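Local structure of oligopeptide-binding protein oppA (Lactococcus lactis, 3DRF) at residues A[106-109]-A[113-116]; A[258-263]-A[280-285]; A[361-366]-A[539-544]. The protein binds oligopeptides as part of the OppABCDF ABC transporter, and is essential for uptake of peptides longer than three residues and for growth in milk. All coordinates share one frame; numbering follows the deposited sequence.

Overall arrangement
From the N terminus, interaction 1 comes first. It closes a short hairpin-like loop between strand 97-102 and helix 116-127. Interaction 2 follows: the loop leaving strand 252-258 is joined to the turn before helix 283-287, closing around helix 263-268 and strand 274-276. Interaction 3 spans by far the longest stretch of chain. It packs the loop after strand 354-356 on strand 536-549 of the same mixed sheet. The three are in series; none nests in or crosses another. Interaction 1 stands apart, its centre about 39 Å and about 36 Å from those of interactions 2 and 3. The latter two have centres about 21 Å apart and touch where Ser280 packs near Met542.

Interaction 1: residues A[106-109]-A[113-116]; sequences LKWS and EVTA
Val114 N donates a hydrogen bond to Leu106 O, with an N-O distance of 3.1 Å and an N-H...O angle of 157°. The donor is tilted 27° from the carbonyl plane. Lys107 and Glu113 form a single backbone bridge beside it, and their side chains add a salt bridge between Lys107 NZ and Glu113 OE2. The modelled separation is too short to be taken literally, and Glu113 was built in two conformers, so its exact geometry is doubtful. In the conformer described, the other carboxylate oxygen, Glu113 OE1, pairs with Lys169, which also binds Val114 O.

The two segments are the arms of a tight loop that carries the chain from strand 97-102 into helix 116-127. Thr115 is the N-cap of the helix, and its side chain caps a backbone N of the first turn. In return, Asp118 OD2 accepts from Thr115 N, an exchange consistent with a capping box. Asp118 OD2 also takes Trp108 NE1, so the indole is held to the helix start.

Val114 is the centre of the packing. Its CG1 is anti to the backbone N (chi1 -176°), which sets CG2 beside that N and toward the indole. CG2 lies over one face of Trp108 in a CH-pi contact, 3.6 Å from the centroid of the five-membered ring. Glu113 O meets the same indole at its edge, 3.4 Å from Trp108 CD1. On its other flank Val114 CG2 rests 3.7 Å from Leu106 CG, while Val114 CG1 sits 3.7 Å from Leu106 CD2. Beyond, Leu106 touches Trp244.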
loop_
_atom_site.group_PDB
_atom_site.type_symbol
_atom_site.label_atom_id
_atom_site.label_comp_id
_atom_site.label_asym_id
_atom_site.label_seq_id
_atom_site.Cartn_x
_atom_site.Cartn_y
_atom_site.Cartn_z
ATOM N N LEU A 106 18.827 5.664 20.860
ATOM C CA LEU A 106 17.761 4.835 20.275
ATOM C C LEU A 106 17.868 3.381 20.767
ATOM O O LEU A 106 18.823 2.728 20.504
ATOM C CB LEU A 106 17.833 4.899 18.721
ATOM C CG LEU A 106 16.778 4.100 17.984
ATOM C CD1 LEU A 106 15.340 4.634 18.277
ATOM C CD2 LEU A 106 17.102 4.088 16.427
ATOM N N LYS A 107 16.813 2.963 21.431
ATOM C CA LYS A 107 16.721 1.640 22.039
ATOM C C LYS A 107 15.438 0.909 21.605
ATOM O O LYS A 107 14.493 1.492 21.204
ATOM C CB LYS A 107 16.744 1.817 23.579
ATOM C CG LYS A 107 18.072 2.391 24.143
ATOM C CD LYS A 107 17.957 2.514 25.676
ATOM C CE LYS A 107 19.233 3.117 26.202
ATOM N NZ LYS A 107 20.253 2.127 25.851
ATOM N N TRP A 108 15.490 -0.386 21.721
ATOM C CA TRP A 108 14.297 -1.245 21.715
ATOM C C TRP A 108 13.571 -1.178 23.072
ATOM O O TRP A 108 14.133 -0.738 24.073
ATOM C CB TRP A 108 14.722 -2.735 21.489
ATOM C CG TRP A 108 15.333 -2.924 20.074
ATOM C CD1 TRP A 108 16.641 -3.057 19.788
ATOM C CD2 TRP A 108 14.635 -2.871 18.822
ATOM N NE1 TRP A 108 16.821 -3.156 18.426
ATOM C CE2 TRP A 108 15.602 -3.016 17.819
ATOM C CE3 TRP A 108 13.284 -2.786 18.465
ATOM C CZ2 TRP A 108 15.269 -3.085 16.461
ATOM C CZ3 TRP A 108 12.954 -2.830 17.113
ATOM C CH2 TRP A 108 13.961 -2.977 16.115
ATOM N N SER A 109 12.335 -1.667 23.065
ATOM C CA SER A 109 11.469 -1.572 24.251
ATOM C C SER A 109 11.890 -2.531 25.403
ATOM O O SER A 109 11.321 -2.491 26.443
ATOM C CB SER A 109 10.028 -1.791 23.842
ATOM O OG SER A 109 9.926 -2.989 23.089
ATOM N N GLU A 113 20.129 -1.816 22.714
ATOM C CA GLU A 113 20.428 -0.791 21.708
ATOM C C GLU A 113 19.912 -1.166 20.332
ATOM O O GLU A 113 19.985 -2.319 19.924
ATOM C CB GLU A 113 21.935 -0.558 21.581
ATOM C CG GLU A 113 22.582 0.091 22.784
ATOM C CD GLU A 113 22.119 1.525 23.004
ATOM O OE1 GLU A 113 22.122 2.322 22.041
ATOM O OE2 GLU A 113 21.752 1.862 24.150
ATOM N N VAL A 114 19.335 -0.165 19.639
ATOM C CA VAL A 114 19.183 -0.290 18.194
ATOM C C VAL A 114 20.495 0.005 17.474
ATOM O O VAL A 114 21.149 1.012 17.744
ATOM C CB VAL A 114 18.090 0.654 17.659
ATOM C CG1 VAL A 114 17.887 0.438 16.167
ATOM C CG2 VAL A 114 16.789 0.444 18.417
ATOM N N THR A 115 20.941 -0.942 16.682
ATOM C CA THR A 115 22.273 -0.900 16.073
ATOM C C THR A 115 22.240 -0.922 14.556
ATOM O O THR A 115 21.250 -1.185 13.931
ATOM C CB THR A 115 23.122 -2.171 16.518
ATOM O OG1 THR A 115 22.575 -3.336 15.905
ATOM C CG2 THR A 115 23.158 -2.281 18.080
ATOM N N ALA A 116 23.405 -0.715 13.972
ATOM C CA ALA A 116 23.615 -0.761 12.502
ATOM C C ALA A 116 23.098 -2.111 11.935
ATOM O O ALA A 116 22.435 -2.140 10.904
ATOM C CB ALA A 116 25.143 -0.569 12.196
#

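Interaction 2: residues A[258-263]-A[280-285]; sequences VSTAKS and SSQYKQ
Gln282 reaches across to the backbone of Thr260, and one hydrogen bond carries the contact. Gln282 NE2 donates to Thr260 O over 2.9 Å, with an N-H...O angle of 143°. The acceptor lies close to the amide plane of Gln282, whereas the donor stands above the carbonyl plane of Thr260. Beyond CG the glutamine chain is extended (chi2 170°), which carries its amide across the gap between the backbones. The other end of this buried amide is also satisfied: Gln282 OE1 accepts from Gln40 NE2, which also bonds Ser263 OG. The amide is therefore gripped at both ends, which should hold its rotation.

Within 258-263, Ser263 OG donates to Ser259 O at 2.7 Å, tightening the turn that presents Thr260 O. Thr260 has two modelled side-chain conformers; in the one described, Thr260 OG1 bonds Asp42.

Van der Waals contacts are few. Ser263 CB lies 4.1 Å from Gln282 OE1. In the same Thr260 conformer, Thr260 CG2 comes near Gln282 NE2. With an alanine at Gln282, Thr260 O would probably lose its side-chain donor and Gln40 NE2 one of its two acceptors, and a gap would open between the loop and the turn.

The surroundings are those of a beta-alpha-beta crossover. Strand 252-258 runs through this loop into helix 263-268 and on to strand 274-276. Both strands lie parallel to strand 34-40, which sits between them in the mixed sheet. Gln282, at the 3-10 turn that leads into helix 283-287, ties the chain beyond the crossover back to the loop where it begins.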
loop_
_atom_site.group_PDB
_atom_site.type_symbol
_atom_site.label_atom_id
_atom_site.label_comp_id
_atom_site.label_asym_id
_atom_site.label_seq_id
_atom_site.Cartn_x
_atom_site.Cartn_y
_atom_site.Cartn_z
ATOM N N VAL A 258 -12.950 -2.524 14.460
ATOM C CA VAL A 258 -14.402 -2.400 14.521
ATOM C C VAL A 258 -15.027 -2.559 13.138
ATOM O O VAL A 258 -14.471 -2.104 12.139
ATOM C CB VAL A 258 -14.829 -1.045 15.114
ATOM C CG1 VAL A 258 -14.377 0.095 14.212
ATOM C CG2 VAL A 258 -16.335 -1.006 15.318
ATOM N N SER A 259 -16.087 -3.378 13.022
ATOM C CA SER A 259 -16.685 -3.664 11.723
ATOM C C SER A 259 -17.336 -2.428 11.111
ATOM O O SER A 259 -17.667 -1.468 11.813
ATOM C CB SER A 259 -17.745 -4.747 11.840
ATOM O OG SER A 259 -18.888 -4.243 12.501
ATOM N N THR A 260 -17.534 -2.456 9.804
ATOM C CA THR A 260 -18.200 -1.362 9.127
ATOM C C THR A 260 -19.633 -1.164 9.638
ATOM O O THR A 260 -20.063 -0.031 9.838
ATOM C CB THR A 260 -18.186 -1.617 7.629
ATOM O OG1 THR A 260 -16.849 -1.971 7.247
ATOM C CG2 THR A 260 -18.640 -0.393 6.876
ATOM N N ALA A 261 -20.339 -2.259 9.904
ATOM C CA ALA A 261 -21.767 -2.196 10.337
ATOM C C ALA A 261 -21.936 -1.724 11.766
ATOM O O ALA A 261 -22.975 -1.265 12.112
ATOM C CB ALA A 261 -22.408 -3.579 10.167
ATOM N N LYS A 262 -20.890 -1.797 12.563
ATOM C CA LYS A 262 -20.942 -1.391 13.973
ATOM C C LYS A 262 -20.283 -0.031 14.268
ATOM O O LYS A 262 -20.316 0.422 15.345
ATOM C CB LYS A 262 -20.383 -2.490 14.889
ATOM C CG LYS A 262 -21.249 -3.787 14.854
ATOM C CD LYS A 262 -20.698 -4.905 15.702
ATOM C CE LYS A 262 -21.681 -6.068 15.724
ATOM N NZ LYS A 262 -22.844 -5.576 16.471
ATOM N N SER A 263 -19.693 0.579 13.260
ATOM C CA SER A 263 -18.884 1.788 13.484
ATOM C C SER A 263 -19.660 3.037 13.963
ATOM O O SER A 263 -19.259 3.655 14.881
ATOM C CB SER A 263 -18.076 2.151 12.224
ATOM O OG SER A 263 -17.028 1.198 12.024
ATOM N N SER A 280 -16.291 6.054 2.929
ATOM C CA SER A 280 -16.888 7.297 2.455
ATOM C C SER A 280 -18.412 7.336 2.616
ATOM O O SER A 280 -18.973 8.401 2.840
ATOM C CB SER A 280 -16.533 7.505 0.984
ATOM O OG SER A 280 -15.133 7.702 0.815
ATOM N N SER A 281 -19.061 6.181 2.546
ATOM C CA SER A 281 -20.538 6.138 2.598
ATOM C C SER A 281 -21.108 6.543 3.975
ATOM O O SER A 281 -22.245 6.863 4.067
ATOM C CB SER A 281 -21.074 4.773 2.215
ATOM O OG SER A 281 -20.626 3.781 3.126
ATOM N N GLN A 282 -20.297 6.489 5.019
ATOM C CA GLN A 282 -20.716 6.882 6.360
ATOM C C GLN A 282 -20.444 8.326 6.742
ATOM O O GLN A 282 -20.732 8.742 7.799
ATOM C CB GLN A 282 -20.027 5.917 7.376
ATOM C CG GLN A 282 -20.541 4.463 7.273
ATOM C CD GLN A 282 -19.742 3.488 8.068
ATOM O OE1 GLN A 282 -18.689 3.778 8.548
ATOM N NE2 GLN A 282 -20.266 2.315 8.179
ATOM N N TYR A 283 -19.849 9.078 5.839
ATOM C CA TYR A 283 -19.385 10.442 6.125
ATOM C C TYR A 283 -20.503 11.375 6.630
ATOM O O TYR A 283 -20.305 12.112 7.561
ATOM C CB TYR A 283 -18.715 11.026 4.859
ATOM C CG TYR A 283 -18.018 12.374 5.037
ATOM C CD1 TYR A 283 -17.141 12.628 6.110
ATOM C CD2 TYR A 283 -18.137 13.353 4.076
ATOM C CE1 TYR A 283 -16.475 13.810 6.221
ATOM C CE2 TYR A 283 -17.472 14.536 4.209
ATOM C CZ TYR A 283 -16.656 14.760 5.274
ATOM O OH TYR A 283 -15.936 15.954 5.396
ATOM N N LYS A 284 -21.675 11.308 5.988
ATOM C CA LYS A 284 -22.781 12.191 6.388
ATOM C C LYS A 284 -23.277 11.811 7.801
ATOM O O LYS A 284 -23.498 12.644 8.614
ATOM C CB LYS A 284 -23.895 12.143 5.355
ATOM C CG LYS A 284 -24.987 13.096 5.696
ATOM C CD LYS A 284 -25.915 13.239 4.557
ATOM C CE LYS A 284 -25.670 14.456 3.710
ATOM N NZ LYS A 284 -26.686 14.566 2.587
ATOM N N GLN A 285 -23.452 10.527 8.065
ATOM C CA GLN A 285 -23.820 10.050 9.396
ATOM C C GLN A 285 -22.854 10.554 10.452
ATOM O O GLN A 285 -23.244 10.936 11.511
ATOM C CB GLN A 285 -23.928 8.507 9.451
ATOM C CG GLN A 285 -24.981 7.898 8.623
ATOM C CD GLN A 285 -25.121 6.453 8.954
ATOM O OE1 GLN A 285 -24.419 5.626 8.438
ATOM N NE2 GLN A 285 -26.014 6.164 9.866
#

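Interaction 3: residues A[361-366]-A[539-544]; sequences IPPIFK and TNFMLN
Pro362 and Pro363 pack against the ring of Phe541, a buried residue of strand 536-549. This strand pairs antiparallel with 292-307 and 354-356 in the large mixed sheet, and the proline segment lies in the loop after 354-356. The contact thus folds the loop back onto its own sheet. A classic beta bulge, with Thr539 and Asn540 both opposite Ser303, lies just before Phe541.

The tight part is the ring itself. Pro363 CD sits over one face in a CH-pi contact, 3.6 Å from the ring centroid and 17° off the ring normal. It is displaced toward the rim, and its closest approach is 3.5 Å to Phe541 CG. Pro362 CA comes obliquely to the ring, 3.6 Å from Phe541 CE1, and Pro362 CB lies 3.9 Å from Phe541 CD1. With CG anti to the carbonyl carbon (chi1 -57°), the phenyl group is directed at the two prolines. Ile302, Ala357 and Asn358 also touch this ring. Ile361 belongs to the buried side and packs on Phe523 and Gln527 of helix 516-533.

The packing ends beyond Pro363, which is itself partly exposed. After it the loop turns away, held by Phe365 N to Pro362 O at 3.1 Å, and Lys366 is exposed. On the strand, Leu543 is exposed too. No hydrogen bond joins the two segments; the nearest polar atom of 361-366 is Ile361 O, 3.5 Å from Phe541 CZ and oblique to the ring.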
loop_
_atom_site.group_PDB
_atom_site.type_symbol
_atom_site.label_atom_id
_atom_site.label_comp_id
_atom_site.label_asym_id
_atom_site.label_seq_id
_atom_site.Cartn_x
_atom_site.Cartn_y
_atom_site.Cartn_z
ATOM N N ILE A 361 -1.731 8.339 -10.711
ATOM C CA ILE A 361 -0.990 9.283 -9.836
ATOM C C ILE A 361 -1.974 10.249 -9.138
ATOM O O ILE A 361 -2.596 11.040 -9.795
ATOM C CB ILE A 361 0.059 10.096 -10.626
ATOM C CG1 ILE A 361 1.069 9.167 -11.385
ATOM C CG2 ILE A 361 0.786 11.042 -9.663
ATOM C CD1 ILE A 361 1.975 8.290 -10.454
ATOM N N PRO A 362 -2.083 10.198 -7.839
ATOM C CA PRO A 362 -3.151 10.950 -7.175
ATOM C C PRO A 362 -2.814 12.443 -6.939
ATOM O O PRO A 362 -1.707 12.804 -6.998
ATOM C CB PRO A 362 -3.341 10.217 -5.832
ATOM C CG PRO A 362 -2.014 9.672 -5.529
ATOM C CD PRO A 362 -1.447 9.244 -6.908
ATOM N N PRO A 363 -3.833 13.222 -6.638
ATOM C CA PRO A 363 -3.703 14.698 -6.506
ATOM C C PRO A 363 -2.730 15.168 -5.458
ATOM O O PRO A 363 -2.170 16.185 -5.631
ATOM C CB PRO A 363 -5.140 15.148 -6.109
ATOM C CG PRO A 363 -6.062 14.132 -6.719
ATOM C CD PRO A 363 -5.268 12.789 -6.689
ATOM N N ILE A 364 -2.540 14.413 -4.394
ATOM C CA ILE A 364 -1.536 14.800 -3.391
ATOM C C ILE A 364 -0.139 15.058 -4.007
ATOM O O ILE A 364 0.577 15.883 -3.561
ATOM C CB ILE A 364 -1.474 13.786 -2.219
ATOM C CG1 ILE A 364 -0.607 14.373 -1.075
ATOM C CG2 ILE A 364 -1.004 12.393 -2.692
ATOM C CD1 ILE A 364 -0.824 13.739 0.188
ATOM N N PHE A 365 0.193 14.332 -5.076
ATOM C CA PHE A 365 1.438 14.517 -5.832
ATOM C C PHE A 365 1.235 15.525 -6.977
ATOM O O PHE A 365 1.298 15.237 -8.098
ATOM C CB PHE A 365 1.971 13.172 -6.357
ATOM C CG PHE A 365 2.188 12.136 -5.278
ATOM C CD1 PHE A 365 2.954 12.410 -4.166
ATOM C CD2 PHE A 365 1.663 10.879 -5.419
ATOM C CE1 PHE A 365 3.142 11.503 -3.195
ATOM C CE2 PHE A 365 1.892 9.896 -4.415
ATOM C CZ PHE A 365 2.625 10.231 -3.307
ATOM N N LYS A 366 0.952 16.746 -6.569
ATOM C CA LYS A 366 0.409 17.766 -7.454
ATOM C C LYS A 366 1.364 18.126 -8.578
ATOM O O LYS A 366 0.920 18.437 -9.640
ATOM C CB LYS A 366 0.078 19.021 -6.639
ATOM C CG LYS A 366 -0.364 20.219 -7.495
ATOM C CD LYS A 366 -0.484 21.495 -6.638
ATOM C CE LYS A 366 -1.527 22.508 -7.157
ATOM N NZ LYS A 366 -1.204 23.095 -8.447
ATOM N N THR A 539 -9.446 3.693 -10.823
ATOM C CA THR A 539 -10.858 3.797 -10.348
ATOM C C THR A 539 -11.112 5.155 -9.648
ATOM O O THR A 539 -11.684 6.017 -10.197
ATOM C CB THR A 539 -11.232 2.552 -9.491
ATOM O OG1 THR A 539 -10.944 1.398 -10.281
ATOM C CG2 THR A 539 -12.739 2.586 -9.160
ATOM N N ASN A 540 -10.652 5.265 -8.413
ATOM C CA ASN A 540 -10.855 6.487 -7.581
ATOM C C ASN A 540 -9.608 7.089 -6.898
ATOM O O ASN A 540 -8.676 6.415 -6.523
ATOM C CB ASN A 540 -11.854 6.209 -6.460
ATOM C CG ASN A 540 -13.288 6.122 -6.942
ATOM O OD1 ASN A 540 -14.004 5.265 -6.538
ATOM N ND2 ASN A 540 -13.650 6.981 -7.737
ATOM N N PHE A 541 -9.673 8.409 -6.769
ATOM C CA PHE A 541 -8.925 9.187 -5.794
ATOM C C PHE A 541 -9.894 9.473 -4.640
ATOM O O PHE A 541 -11.081 9.397 -4.803
ATOM C CB PHE A 541 -8.448 10.512 -6.397
ATOM C CG PHE A 541 -7.582 10.383 -7.664
ATOM C CD1 PHE A 541 -6.567 9.419 -7.808
ATOM C CD2 PHE A 541 -7.751 11.272 -8.661
ATOM C CE1 PHE A 541 -5.787 9.396 -8.981
ATOM C CE2 PHE A 541 -6.967 11.230 -9.779
ATOM C CZ PHE A 541 -6.006 10.287 -9.928
ATOM N N MET A 542 -9.326 9.827 -3.497
ATOM C CA MET A 542 -10.131 10.023 -2.295
ATOM C C MET A 542 -9.568 11.059 -1.342
ATOM O O MET A 542 -8.407 11.378 -1.365
ATOM C CB MET A 542 -10.233 8.673 -1.520
ATOM C CG MET A 542 -11.516 8.399 -0.730
ATOM S SD MET A 542 -11.591 6.611 -0.497
ATOM C CE MET A 542 -10.087 6.329 0.355
ATOM N N LEU A 543 -10.494 11.574 -0.533
ATOM C CA LEU A 543 -10.176 12.272 0.718
ATOM C C LEU A 543 -10.475 11.329 1.873
ATOM O O LEU A 543 -11.433 10.641 1.820
ATOM C CB LEU A 543 -11.058 13.536 0.923
ATOM C CG LEU A 543 -11.029 14.587 -0.162
ATOM C CD1 LEU A 543 -12.034 15.769 0.168
ATOM C CD2 LEU A 543 -9.639 15.046 -0.294
ATOM N N ASN A 544 -9.598 11.310 2.865
ATOM C CA ASN A 544 -9.822 10.614 4.128
ATOM C C ASN A 544 -10.522 11.545 5.138
ATOM O O ASN A 544 -10.375 12.739 5.066
ATOM C CB ASN A 544 -8.471 10.172 4.744
ATOM C CG ASN A 544 -7.841 8.986 4.015
ATOM O OD1 ASN A 544 -8.495 8.238 3.402
ATOM N ND2 ASN A 544 -6.555 8.913 4.073
#